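Polymerase subunit PA (Dhori virus, PDB 4CGS) probably binds RNA as a subunit of the viral polymerase, this chain being its N-terminal domain, the counterpart of the influenza cap-snatching endonuclease domain. Local coordinates at residues 23-28 with 36-41; 118-123 with 135-140; 5-8 with 12-15. One frame throughout, in Å; residues are numbered along the deposited sequence.

Contact 1 of 3, residues 23-28 with 36-41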
loop_
_atom_site.group_PDB
_atom_site.type_symbol
_atom_site.label_atom_id
_atom_site.label_comp_id
_atom_site.label_asym_id
_atom_site.label_seq_id
_atom_site.Cartn_x
_atom_site.Cartn_y
_atom_site.Cartn_z
ATOM N N LYS A 23 -3.703 1.599 14.799
ATOM C CA LYS A 23 -2.715 1.542 15.867
ATOM C C LYS A 23 -1.329 1.226 15.370
ATOM O O LYS A 23 -0.374 1.315 16.149
ATOM C CB LYS A 23 -3.150 0.544 16.906
ATOM C CG LYS A 23 -4.549 0.749 17.455
ATOM C CD LYS A 23 -4.580 0.594 18.955
ATOM C CE LYS A 23 -5.896 1.092 19.553
ATOM N NZ LYS A 23 -6.958 0.035 19.483
ATOM N N GLU A 24 -1.205 0.905 14.088
ATOM C CA GLU A 24 0.143 0.468 13.582
ATOM C C GLU A 24 1.150 1.604 13.654
ATOM O O GLU A 24 2.185 1.488 14.295
ATOM C CB GLU A 24 -0.003 -0.147 12.156
ATOM C CG GLU A 24 -0.596 -1.532 12.252
ATOM C CD GLU A 24 0.422 -2.575 12.754
ATOM O OE1 GLU A 24 1.653 -2.243 12.837
ATOM O OE2 GLU A 24 0.053 -3.744 13.009
ATOM N N TRP A 25 0.911 2.726 12.968
ATOM C CA TRP A 25 1.847 3.813 13.025
ATOM C C TRP A 25 2.053 4.286 14.465
ATOM O O TRP A 25 3.133 4.749 14.856
ATOM C CB TRP A 25 1.472 5.005 12.134
ATOM C CG TRP A 25 0.147 5.634 12.393
ATOM C CD1 TRP A 25 -1.107 5.316 11.858
ATOM C CD2 TRP A 25 -0.088 6.731 13.360
ATOM N NE1 TRP A 25 -2.024 6.179 12.388
ATOM C CE2 TRP A 25 -1.451 7.041 13.268
ATOM C CE3 TRP A 25 0.727 7.517 14.172
ATOM C CZ2 TRP A 25 -2.035 8.044 14.048
ATOM C CZ3 TRP A 25 0.147 8.503 14.950
ATOM C CH2 TRP A 25 -1.188 8.785 14.867
ATOM N N MET A 26 1.003 4.221 15.280
ATOM C CA MET A 26 1.082 4.665 16.681
ATOM C C MET A 26 2.066 3.859 17.543
ATOM O O MET A 26 2.533 4.337 18.571
ATOM C CB MET A 26 -0.320 4.591 17.264
ATOM C CG MET A 26 -1.356 5.554 16.682
ATOM S SD MET A 26 -2.942 5.334 17.523
ATOM C CE MET A 26 -4.075 6.025 16.369
ATOM N N SER A 27 2.310 2.637 17.117
ATOM C CA SER A 27 3.194 1.749 17.809
ATOM C C SER A 27 4.653 1.957 17.435
ATOM O O SER A 27 5.575 1.393 18.099
ATOM C CB SER A 27 2.816 0.291 17.536
ATOM O OG SER A 27 3.170 -0.143 16.226
ATOM N N ASN A 28 4.913 2.832 16.468
ATOM C CA ASN A 28 6.260 3.024 15.992
ATOM C C ASN A 28 6.964 4.085 16.805
ATOM O O ASN A 28 6.311 5.048 17.226
ATOM C CB ASN A 28 6.215 3.449 14.524
ATOM C CG ASN A 28 7.536 3.246 13.794
ATOM O OD1 ASN A 28 8.486 3.978 14.010
ATOM N ND2 ASN A 28 7.557 2.260 12.901
ATOM N N ILE A 36 2.947 8.602 7.828
ATOM C CA ILE A 36 3.056 8.956 6.443
ATOM C C ILE A 36 3.276 7.775 5.578
ATOM O O ILE A 36 2.604 7.619 4.561
ATOM C CB ILE A 36 4.156 10.035 6.239
ATOM C CG1 ILE A 36 3.719 11.362 6.939
ATOM C CG2 ILE A 36 4.396 10.285 4.749
ATOM C CD1 ILE A 36 4.791 12.420 7.070
ATOM N N VAL A 37 4.222 6.917 5.919
ATOM C CA VAL A 37 4.430 5.676 5.166
ATOM C C VAL A 37 3.180 4.803 5.078
ATOM O O VAL A 37 2.880 4.260 4.013
ATOM C CB VAL A 37 5.662 4.901 5.644
ATOM C CG1 VAL A 37 5.758 3.534 4.969
ATOM C CG2 VAL A 37 6.922 5.714 5.377
ATOM N N GLU A 38 2.432 4.742 6.168
ATOM C CA GLU A 38 1.194 3.892 6.176
ATOM C C GLU A 38 0.152 4.498 5.259
ATOM O O GLU A 38 -0.548 3.794 4.533
ATOM C CB GLU A 38 0.689 3.737 7.614
ATOM C CG GLU A 38 -0.361 2.646 7.772
ATOM C CD GLU A 38 -0.755 2.392 9.201
ATOM O OE1 GLU A 38 -0.028 2.762 10.135
ATOM O OE2 GLU A 38 -1.880 1.855 9.383
ATOM N N CYS A 39 0.068 5.811 5.238
ATOM C CA CYS A 39 -0.820 6.476 4.311
ATOM C C CYS A 39 -0.377 6.336 2.877
ATOM O O CYS A 39 -1.191 6.217 1.969
ATOM C CB CYS A 39 -0.987 7.962 4.613
ATOM S SG CYS A 39 -1.901 8.363 6.130
ATOM N N ILE A 40 0.925 6.313 2.620
ATOM C CA ILE A 40 1.468 6.015 1.291
ATOM C C ILE A 40 1.030 4.614 0.882
ATOM O O ILE A 40 0.579 4.395 -0.251
ATOM C CB ILE A 40 2.997 6.183 1.254
ATOM C CG1 ILE A 40 3.398 7.692 1.383
ATOM C CG2 ILE A 40 3.576 5.617 -0.069
ATOM C CD1 ILE A 40 4.890 7.918 1.508
ATOM N N LYS A 41 1.208 3.631 1.792
ATOM C CA LYS A 41 0.802 2.264 1.514
ATOM C C LYS A 41 -0.675 2.185 1.160
ATOM O O LYS A 41 -1.049 1.531 0.194
ATOM C CB LYS A 41 1.106 1.421 2.710
ATOM C CG LYS A 41 0.697 -0.049 2.577
ATOM C CD LYS A 41 1.011 -0.770 3.864
ATOM C CE LYS A 41 0.440 -2.157 3.928
ATOM N NZ LYS A 41 1.004 -2.852 5.161
#
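With its CG anti to the backbone N (chi1 -167°) and an extended chain beyond, Glu38 sends its carboxylate from helix 31-44 across to the backbone of Trp25, whose own CG lies between the backbone N and the carbonyl carbon (chi1 58°), which sets the indole CD1 edge beside Glu38 OE1. The contact joins the loop after helix 13-18 to helix 31-44, within the alpha/beta N-terminal domain of the polymerase subunit. Glu38 OE1 does the touching: it receives a weak hydrogen bond of 3.0 Å from Trp25 N, bent to 126° at the hydrogen. The same oxygen sits at the edge of the indole near its plane, 3.3 Å from Trp25 CD1, while the carboxylate is turned steeply against the ring. Trp25 CB and Glu24 CB close in beside it, the latter 3.5 Å from Glu38 OE1. The second oxygen, Glu38 OE2, is bound to Ser22 OG and Trp65 NE1, so both ends of the carboxylate have partners and its rotation is probably fixed. Bent at chi2, the Glu24 chain carries its acid group away, leaving its OE1 5.9 Å from Glu38 OE1, a separation that should ease repulsion. The indole NE1 of Trp25 bonds to Ser19 O, and Met26 CG lies over one ring face toward the rim. Within the loop, Ser27 OG donates 2.7 Å to Glu24 O, in the carbonyl plane and on a lone pair.

Contact 2 of 3, residues 118-123 with 135-140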
loop_
_atom_site.group_PDB
_atom_site.type_symbol
_atom_site.label_atom_id
_atom_site.label_comp_id
_atom_site.label_asym_id
_atom_site.label_seq_id
_atom_site.Cartn_x
_atom_site.Cartn_y
_atom_site.Cartn_z
ATOM N N ASN A 118 -0.831 -18.533 -4.224
ATOM C CA ASN A 118 -1.967 -17.632 -4.277
ATOM C C ASN A 118 -1.704 -16.206 -3.774
ATOM O O ASN A 118 -2.645 -15.433 -3.566
ATOM C CB ASN A 118 -3.206 -18.219 -3.571
ATOM C CG ASN A 118 -3.090 -18.290 -2.062
ATOM O OD1 ASN A 118 -2.049 -18.097 -1.492
ATOM N ND2 ASN A 118 -4.194 -18.625 -1.411
ATOM N N GLU A 119 -0.433 -15.859 -3.635
ATOM C CA GLU A 119 -0.031 -14.529 -3.107
ATOM C C GLU A 119 0.795 -13.744 -4.107
ATOM O O GLU A 119 1.652 -14.314 -4.831
ATOM C CB GLU A 119 0.794 -14.686 -1.819
ATOM C CG GLU A 119 0.041 -15.339 -0.647
ATOM C CD GLU A 119 0.930 -15.531 0.594
ATOM O OE1 GLU A 119 2.129 -15.763 0.366
ATOM O OE2 GLU A 119 0.360 -15.439 1.673
ATOM N N ILE A 120 0.651 -12.436 -4.061
ATOM C CA ILE A 120 1.462 -11.488 -4.780
ATOM C C ILE A 120 1.941 -10.434 -3.783
ATOM O O ILE A 120 1.157 -9.828 -3.068
ATOM C CB ILE A 120 0.649 -10.765 -5.915
ATOM C CG1 ILE A 120 0.219 -11.755 -6.954
ATOM C CG2 ILE A 120 1.491 -9.551 -6.455
ATOM C CD1 ILE A 120 1.320 -12.313 -7.790
ATOM N N PHE A 121 3.239 -10.125 -3.772
ATOM C CA PHE A 121 3.793 -9.071 -2.941
ATOM C C PHE A 121 4.242 -7.903 -3.848
ATOM O O PHE A 121 5.283 -7.936 -4.437
ATOM C CB PHE A 121 4.983 -9.614 -2.124
ATOM C CG PHE A 121 4.613 -10.433 -0.867
ATOM C CD1 PHE A 121 3.984 -11.657 -1.024
ATOM C CD2 PHE A 121 4.859 -9.980 0.435
ATOM C CE1 PHE A 121 3.657 -12.449 0.044
ATOM C CE2 PHE A 121 4.469 -10.754 1.511
ATOM C CZ PHE A 121 3.898 -12.011 1.307
ATOM N N VAL A 122 3.440 -6.850 -3.832
ATOM C CA VAL A 122 3.778 -5.562 -4.486
ATOM C C VAL A 122 4.794 -4.884 -3.616
ATOM O O VAL A 122 4.533 -4.583 -2.410
ATOM C CB VAL A 122 2.512 -4.699 -4.684
ATOM C CG1 VAL A 122 2.850 -3.256 -4.963
ATOM C CG2 VAL A 122 1.616 -5.330 -5.779
ATOM N N ARG A 123 5.949 -4.565 -4.221
ATOM C CA ARG A 123 7.105 -4.031 -3.498
ATOM C C ARG A 123 7.601 -2.813 -4.241
ATOM O O ARG A 123 8.051 -2.897 -5.383
ATOM C CB ARG A 123 8.247 -5.046 -3.343
ATOM C CG ARG A 123 7.984 -6.141 -2.274
ATOM C CD ARG A 123 9.162 -7.108 -2.234
ATOM N NE ARG A 123 9.268 -7.884 -0.973
ATOM C CZ ARG A 123 9.128 -9.215 -0.841
ATOM N NH1 ARG A 123 8.825 -9.985 -1.904
ATOM N NH2 ARG A 123 9.353 -9.796 0.364
ATOM N N ARG A 135 6.406 -5.123 -11.253
ATOM C CA ARG A 135 6.254 -4.559 -12.602
ATOM C C ARG A 135 5.539 -5.481 -13.557
ATOM O O ARG A 135 4.895 -5.027 -14.490
ATOM C CB ARG A 135 7.657 -4.215 -13.207
ATOM C CG ARG A 135 8.461 -3.280 -12.383
ATOM C CD ARG A 135 9.721 -2.993 -13.120
ATOM N NE ARG A 135 10.651 -4.054 -13.383
ATOM C CZ ARG A 135 11.882 -4.191 -12.863
ATOM N NH1 ARG A 135 12.322 -3.532 -11.791
ATOM N NH2 ARG A 135 12.669 -5.136 -13.409
ATOM N N GLU A 136 5.681 -6.792 -13.364
ATOM C CA GLU A 136 5.035 -7.728 -14.219
ATOM C C GLU A 136 3.591 -7.959 -13.844
ATOM O O GLU A 136 2.745 -8.170 -14.708
ATOM C CB GLU A 136 5.796 -9.062 -14.167
ATOM C CG GLU A 136 5.149 -10.179 -14.940
ATOM C CD GLU A 136 5.151 -9.979 -16.455
ATOM O OE1 GLU A 136 6.183 -9.493 -16.992
ATOM O OE2 GLU A 136 4.107 -10.321 -17.097
ATOM N N TYR A 137 3.313 -7.914 -12.538
ATOM C CA TYR A 137 1.975 -8.111 -12.022
ATOM C C TYR A 137 1.079 -6.943 -12.388
ATOM O O TYR A 137 -0.038 -7.121 -12.848
ATOM C CB TYR A 137 1.977 -8.329 -10.508
ATOM C CG TYR A 137 0.615 -8.222 -9.914
ATOM C CD1 TYR A 137 -0.328 -9.216 -10.129
ATOM C CD2 TYR A 137 0.246 -7.159 -9.178
ATOM C CE1 TYR A 137 -1.588 -9.110 -9.575
ATOM C CE2 TYR A 137 -1.023 -7.036 -8.634
ATOM C CZ TYR A 137 -1.934 -8.010 -8.839
ATOM O OH TYR A 137 -3.251 -7.871 -8.407
ATOM N N LEU A 138 1.535 -5.720 -12.099
ATOM C CA LEU A 138 0.755 -4.503 -12.346
ATOM C C LEU A 138 0.709 -4.206 -13.873
ATOM O O LEU A 138 1.691 -4.409 -14.590
ATOM C CB LEU A 138 1.338 -3.300 -11.584
ATOM C CG LEU A 138 1.286 -3.386 -10.069
ATOM C CD1 LEU A 138 1.976 -2.129 -9.557
ATOM C CD2 LEU A 138 -0.132 -3.464 -9.535
ATOM N N ASP A 139 -0.455 -3.739 -14.327
ATOM C CA ASP A 139 -0.607 -3.337 -15.719
ATOM C C ASP A 139 -0.047 -1.952 -15.932
ATOM O O ASP A 139 0.303 -1.253 -14.960
ATOM C CB ASP A 139 -1.997 -3.561 -16.229
ATOM C CG ASP A 139 -3.015 -2.618 -15.804
ATOM O OD1 ASP A 139 -2.720 -1.550 -15.328
ATOM O OD2 ASP A 139 -4.222 -3.005 -16.094
ATOM N N GLU A 140 0.003 -1.475 -17.177
ATOM C CA GLU A 140 0.699 -0.214 -17.444
ATOM C C GLU A 140 0.005 0.944 -16.712
ATOM O O GLU A 140 0.684 1.833 -16.190
ATOM C CB GLU A 140 0.772 0.014 -18.945
ATOM C CG GLU A 140 1.635 1.189 -19.315
ATOM C CD GLU A 140 1.737 1.478 -20.814
ATOM O OE1 GLU A 140 1.019 0.852 -21.565
ATOM O OE2 GLU A 140 2.510 2.362 -21.211
#
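Ile120 presses its CG2 methyl onto one face of the Tyr137 ring, packing the short helix 132-137 against strand 119-125, the outermost strand at this end of the domain's mixed beta-sheet. This is the tight part of the contact and a true CH-pi interaction: the methyl is 3.9 Å from the ring centroid and 16° off the ring normal, displaced toward the rim, with Ile120 CG2 3.8 Å from Tyr137 CG. The methyl reaches the ring because CG2 is the branch turned away from the backbone N; Ile120 CG1, beside that N (chi1 -64°), rests less closely along the CD1-CE1 side of the ring, 4.1 Å from Tyr137 CD1. Tyr137 gets there by holding its own CG anti to the backbone N (chi1 167°), which turns the ring down from the helix onto the sheet. The looser part begins two residues further along the strand, at the next side chain on this face: Val122 CG2 comes at Tyr137 CD2 obliquely, 4.1 Å away, and the end of Leu138 only just approaches the strand. On the solvent side, Arg135 and Glu136 of the helix are exposed and do not touch the strand. Val99 of the neighbouring strand 97-104, which runs parallel to 119-125, also touches Tyr137. The phenol end reaches past the apolar patch to polar partners, Tyr137 OH being hydrogen-bonded to Asp92 OD2 and Tyr60 OH.

Contact 3 of 3, residues 5-8 with 12-15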
loop_
_atom_site.group_PDB
_atom_site.type_symbol
_atom_site.label_atom_id
_atom_site.label_comp_id
_atom_site.label_asym_id
_atom_site.label_seq_id
_atom_site.Cartn_x
_atom_site.Cartn_y
_atom_site.Cartn_z
ATOM N N ARG A 5 -0.974 19.396 11.152
ATOM C CA ARG A 5 -0.079 20.337 10.529
ATOM C C ARG A 5 0.993 19.612 9.722
ATOM O O ARG A 5 1.623 20.152 8.828
ATOM C CB ARG A 5 0.531 21.316 11.545
ATOM C CG ARG A 5 1.543 20.723 12.507
ATOM C CD ARG A 5 2.242 21.833 13.300
ATOM N NE ARG A 5 3.379 22.434 12.552
ATOM C CZ ARG A 5 3.339 23.560 11.823
ATOM N NH1 ARG A 5 2.205 24.268 11.690
ATOM N NH2 ARG A 5 4.437 23.987 11.195
ATOM N N HIS A 6 1.196 18.370 10.085
ATOM C CA HIS A 6 2.232 17.531 9.527
ATOM C C HIS A 6 1.823 16.714 8.320
ATOM O O HIS A 6 2.674 16.050 7.712
ATOM C CB HIS A 6 2.821 16.575 10.613
ATOM C CG HIS A 6 3.388 17.315 11.808
ATOM N ND1 HIS A 6 4.428 18.160 11.722
ATOM C CD2 HIS A 6 3.001 17.274 13.137
ATOM C CE1 HIS A 6 4.710 18.634 12.978
ATOM N NE2 HIS A 6 3.827 18.071 13.837
ATOM N N LYS A 7 0.535 16.733 7.959
ATOM C CA LYS A 7 0.071 15.966 6.771
ATOM C C LYS A 7 0.780 16.497 5.559
ATOM O O LYS A 7 0.681 17.681 5.280
ATOM C CB LYS A 7 -1.393 16.148 6.574
ATOM C CG LYS A 7 -1.952 15.278 5.431
ATOM C CD LYS A 7 -3.406 15.557 5.122
ATOM C CE LYS A 7 -3.636 16.866 4.421
ATOM N NZ LYS A 7 -3.007 16.946 3.072
ATOM N N PRO A 8 1.454 15.632 4.765
ATOM C CA PRO A 8 1.965 16.065 3.489
ATOM C C PRO A 8 0.833 16.539 2.552
ATOM O O PRO A 8 -0.279 16.035 2.609
ATOM C CB PRO A 8 2.676 14.812 2.955
ATOM C CG PRO A 8 2.949 13.986 4.148
ATOM C CD PRO A 8 1.791 14.226 5.040
ATOM N N SER A 12 -4.091 12.726 0.738
ATOM C CA SER A 12 -5.436 13.364 0.867
ATOM C C SER A 12 -5.891 13.532 2.333
ATOM O O SER A 12 -5.532 12.738 3.220
ATOM C CB SER A 12 -6.498 12.577 0.115
ATOM O OG SER A 12 -6.815 11.368 0.803
ATOM N N SER A 13 -6.672 14.557 2.614
ATOM C CA SER A 13 -7.169 14.766 3.914
ATOM C C SER A 13 -7.951 13.578 4.412
ATOM O O SER A 13 -7.863 13.243 5.586
ATOM C CB SER A 13 -8.021 16.064 3.973
ATOM O OG SER A 13 -7.267 17.196 3.656
ATOM N N GLU A 14 -8.701 12.941 3.522
ATOM C CA GLU A 14 -9.567 11.799 3.976
ATOM C C GLU A 14 -8.770 10.561 4.284
ATOM O O GLU A 14 -9.125 9.859 5.228
ATOM C CB GLU A 14 -10.721 11.565 3.001
ATOM C CG GLU A 14 -10.326 11.208 1.567
ATOM C CD GLU A 14 -10.065 12.359 0.597
ATOM O OE1 GLU A 14 -9.742 13.472 1.053
ATOM O OE2 GLU A 14 -10.206 12.070 -0.630
ATOM N N ILE A 15 -7.689 10.311 3.565
ATOM C CA ILE A 15 -6.763 9.205 3.905
ATOM C C ILE A 15 -6.044 9.467 5.214
ATOM O O ILE A 15 -5.959 8.596 6.069
ATOM C CB ILE A 15 -5.873 8.852 2.704
ATOM C CG1 ILE A 15 -6.696 8.143 1.623
ATOM C CG2 ILE A 15 -4.641 8.066 3.210
ATOM C CD1 ILE A 15 -5.910 7.893 0.322
#
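Lys7 NZ, whose chain leans on Ser12 and Ser13, is gripped by two backbone carbonyls: it donates to Pro8 O at 2.9 Å and to Ile11 O of the intervening loop. Toward Pro8 O it stands above the carbonyl plane, 35° out of it, and does not use a lone pair. The extended start of the chain carries CD to the second segment; the bend at chi3 (73°) then places CE, and that at chi4 turns NZ back to the carbonyls. There Lys7 CD meets Ser12 O at 4.0 Å and Ser13 CA at the same distance, and Lys7 CE lies 3.7 Å from Ser13 OG. This is contact by carbon rather than by charge. The segment 12-15 opens helix 13-18, with Ser12 as its N-cap: the serine hydroxyl oxygen accepts from Ile15 N at 3.1 Å, with a nearly straight 158° at the hydrogen. Lys7 thus closes a short surface loop over the N-terminal end of the helix. A positive group near that end would be expected to be mildly unfavourable, and the two carbonyl oxygens probably offset this. Pro8 touches Ile36 of helix 31-44 and Ile153 of helix 140-157, and Trp16 of the helix receives both Lys7 and Pro8. Ile15 packs on Cys39 and Thr43.

Along the chain the contacts come in series: contact 3 first, then contact 1, then contact 2. Contacts 3 and 1 are neighbours, their centres about 13 Å apart, and they touch directly, the loop before helix 13-18 and the helix itself both packing on helix 31-44, the next helix in the chain. Contact 2 lies across the chain's centre, with its centre about 22 Å from that of contact 1 and 27 Å from that of contact 3; nothing in it touches either. Contacts 3 and 1 thus lie among the N-terminal loops and helices, whereas contact 2 packs helix 132-137 on 119-125, one of the two outermost strands of the sheet.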